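Local coordinates for uncharacterized protein (Parabacteroides distasonis, PDB 4Q34), which is probably an esterase of the alpha/beta hydrolase family, although its substrate has not been established, at residues 61-66 against 71-76. Sequence-based numbering, arbitrary orientation.
Sequences TWETTP and GFQNIF. With GOL (glycerol), chain E.
E63 and Q73 run side by side and point the same way in the beta-alpha-beta crossover of the alpha/beta hydrolase fold that runs from strand 49-52 through helix 72-78 to the parallel strand 83-87, where the loop after strand 49-52 meets the first turn of that helix. Their carboxylate and amide planes lie 25° apart. Both chains are extended beyond CG, but Q73 reaches this position with CG anti to the backbone N, whereas E63 places CG beside its own. The amide oxygen Q73 OE1 rests against the methylene E63 CG at 3.3 Å. The two polar ends converge on one glycerol hydroxyl: GOL O1 donates to E63 OE2 at 2.7 Å, while Q73 NE2 donates to GOL O1 over 3.2 Å at a bent 137°. E63 also bonds S59 through OE2 and S13 and Y35 of the second subunit through OE1, which places this carboxylate at the dimer interface.

The backbone supplies the direct bond: Q73 N donates to W62 O at 2.9 Å, with 167° at the hydrogen, tying the loop to the helix start. G71, the N-cap residue, brings CA within 3.2 Å of E63 O in a CA-H...O contact. On the apolar flank the W62 and F72 side chains cross at a slant, and F72 CD2 meets the six-membered rim of the indole near its plane, 3.9 Å from W62 CE3.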
loop_
_atom_site.group_PDB
_atom_site.type_symbol
_atom_site.label_atom_id
_atom_site.label_comp_id
_atom_site.label_asym_id
_atom_site.label_seq_id
_atom_site.Cartn_x
_atom_site.Cartn_y
_atom_site.Cartn_z
ATOM N N THR A 61 7.242 2.521 -6.727
ATOM C CA THR A 61 8.555 2.739 -7.327
ATOM C C THR A 61 9.063 1.513 -8.052
ATOM O O THR A 61 9.609 1.606 -9.109
ATOM C CB THR A 61 9.581 3.114 -6.260
ATOM O OG1 THR A 61 9.144 4.318 -5.609
ATOM C CG2 THR A 61 10.958 3.314 -6.859
ATOM N N TRP A 62 8.877 0.371 -7.426
ATOM C CA TRP A 62 9.422 -0.905 -7.858
ATOM C C TRP A 62 8.407 -1.867 -8.452
ATOM O O TRP A 62 8.777 -2.997 -8.782
ATOM C CB TRP A 62 10.014 -1.604 -6.599
ATOM C CG TRP A 62 10.869 -0.755 -5.767
ATOM C CD1 TRP A 62 10.532 -0.164 -4.583
ATOM C CD2 TRP A 62 12.227 -0.399 -6.021
ATOM N NE1 TRP A 62 11.593 0.570 -4.111
ATOM C CE2 TRP A 62 12.645 0.448 -4.982
ATOM C CE3 TRP A 62 13.131 -0.691 -7.064
ATOM C CZ2 TRP A 62 13.957 0.958 -4.912
ATOM C CZ3 TRP A 62 14.426 -0.217 -6.984
ATOM C CH2 TRP A 62 14.822 0.632 -5.941
ATOM N N GLU A 63 7.142 -1.457 -8.552
ATOM C CA GLU A 63 6.070 -2.298 -9.048
ATOM C C GLU A 63 5.868 -2.049 -10.569
ATOM O O GLU A 63 6.799 -1.721 -11.285
ATOM C CB GLU A 63 4.792 -2.059 -8.241
ATOM C CG GLU A 63 4.984 -2.303 -6.760
ATOM C CD GLU A 63 3.819 -1.843 -5.862
ATOM O OE1 GLU A 63 2.802 -1.343 -6.400
ATOM O OE2 GLU A 63 3.912 -2.017 -4.604
ATOM N N THR A 64 4.645 -2.197 -11.052
ATOM C CA THR A 64 4.358 -1.915 -12.450
ATOM C C THR A 64 4.830 -0.519 -12.806
ATOM O O THR A 64 4.632 0.449 -12.038
ATOM C CB THR A 64 2.841 -2.071 -12.753
ATOM O OG1 THR A 64 2.384 -3.348 -12.261
ATOM C CG2 THR A 64 2.561 -1.981 -14.210
ATOM N N THR A 65 5.466 -0.409 -13.968
ATOM C CA THR A 65 5.950 0.883 -14.454
ATOM C C THR A 65 4.756 1.762 -14.816
ATOM O O THR A 65 3.630 1.282 -15.030
ATOM C CB THR A 65 6.889 0.688 -15.671
ATOM O OG1 THR A 65 6.134 0.337 -16.853
ATOM C CG2 THR A 65 7.939 -0.346 -15.393
ATOM N N PRO A 66 4.977 3.078 -14.949
ATOM C CA PRO A 66 3.818 3.910 -15.239
ATOM C C PRO A 66 3.102 3.604 -16.576
ATOM O O PRO A 66 1.894 3.828 -16.710
ATOM C CB PRO A 66 4.365 5.334 -15.213
ATOM C CG PRO A 66 5.774 5.266 -14.833
ATOM C CD PRO A 66 6.214 3.833 -14.692
ATOM N N GLY A 71 7.869 -4.256 -13.292
ATOM C CA GLY A 71 8.957 -3.704 -12.544
ATOM C C GLY A 71 9.766 -4.747 -11.815
ATOM O O GLY A 71 9.591 -5.979 -11.989
ATOM N N PHE A 72 10.684 -4.240 -10.982
ATOM C CA PHE A 72 11.631 -5.077 -10.259
ATOM C C PHE A 72 10.942 -6.100 -9.347
ATOM O O PHE A 72 11.464 -7.190 -9.129
ATOM C CB PHE A 72 12.599 -4.201 -9.430
ATOM C CG PHE A 72 13.767 -3.658 -10.220
ATOM C CD1 PHE A 72 13.780 -3.670 -11.611
ATOM C CD2 PHE A 72 14.886 -3.168 -9.566
ATOM C CE1 PHE A 72 14.873 -3.154 -12.315
ATOM C CE2 PHE A 72 15.976 -2.664 -10.261
ATOM C CZ PHE A 72 15.976 -2.682 -11.642
ATOM N N GLN A 73 9.784 -5.732 -8.795
ATOM C CA GLN A 73 9.027 -6.672 -7.985
ATOM C C GLN A 73 8.840 -8.028 -8.723
ATOM O O GLN A 73 9.067 -9.111 -8.154
ATOM C CB GLN A 73 7.670 -6.094 -7.605
ATOM C CG GLN A 73 6.845 -7.054 -6.742
ATOM C CD GLN A 73 5.567 -6.435 -6.218
ATOM O OE1 GLN A 73 4.994 -5.570 -6.836
ATOM N NE2 GLN A 73 5.155 -6.837 -5.011
ATOM N N ASN A 74 8.355 -7.952 -9.966
ATOM C CA ASN A 74 8.126 -9.121 -10.793
ATOM C C ASN A 74 9.414 -9.696 -11.380
ATOM O O ASN A 74 9.604 -10.940 -11.386
ATOM C CB ASN A 74 7.167 -8.802 -11.932
ATOM C CG ASN A 74 5.729 -8.624 -11.480
ATOM O OD1 ASN A 74 5.434 -8.279 -10.316
ATOM N ND2 ASN A 74 4.826 -8.834 -12.406
ATOM N N ILE A 75 10.282 -8.815 -11.859
ATOM C CA ILE A 75 11.498 -9.249 -12.533
ATOM C C ILE A 75 12.405 -10.069 -11.607
ATOM O O ILE A 75 12.902 -11.127 -11.989
ATOM C CB ILE A 75 12.266 -8.044 -13.074
ATOM C CG1 ILE A 75 11.481 -7.402 -14.206
ATOM C CG2 ILE A 75 13.692 -8.433 -13.565
ATOM C CD1 ILE A 75 11.947 -6.006 -14.577
ATOM N N PHE A 76 12.624 -9.590 -10.385
ATOM C CA PHE A 76 13.502 -10.301 -9.463
ATOM C C PHE A 76 12.858 -11.512 -8.818
ATOM O O PHE A 76 13.559 -12.465 -8.538
ATOM C CB PHE A 76 14.177 -9.344 -8.474
ATOM C CG PHE A 76 15.269 -8.558 -9.145
ATOM C CD1 PHE A 76 16.503 -9.163 -9.386
ATOM C CD2 PHE A 76 15.005 -7.322 -9.702
ATOM C CE1 PHE A 76 17.484 -8.499 -10.072
ATOM C CE2 PHE A 76 15.998 -6.625 -10.414
ATOM C CZ PHE A 76 17.229 -7.223 -10.610
HETATM C C1 GOL E . 2.461 -4.651 -3.517
HETATM O O1 GOL E . 3.842 -4.389 -3.404
HETATM C C2 GOL E . 1.813 -4.157 -2.229
HETATM O O2 GOL E . 1.388 -2.808 -2.420
HETATM C C3 GOL E . 0.608 -5.005 -1.874
HETATM O O3 GOL E . -0.007 -4.467 -0.710
#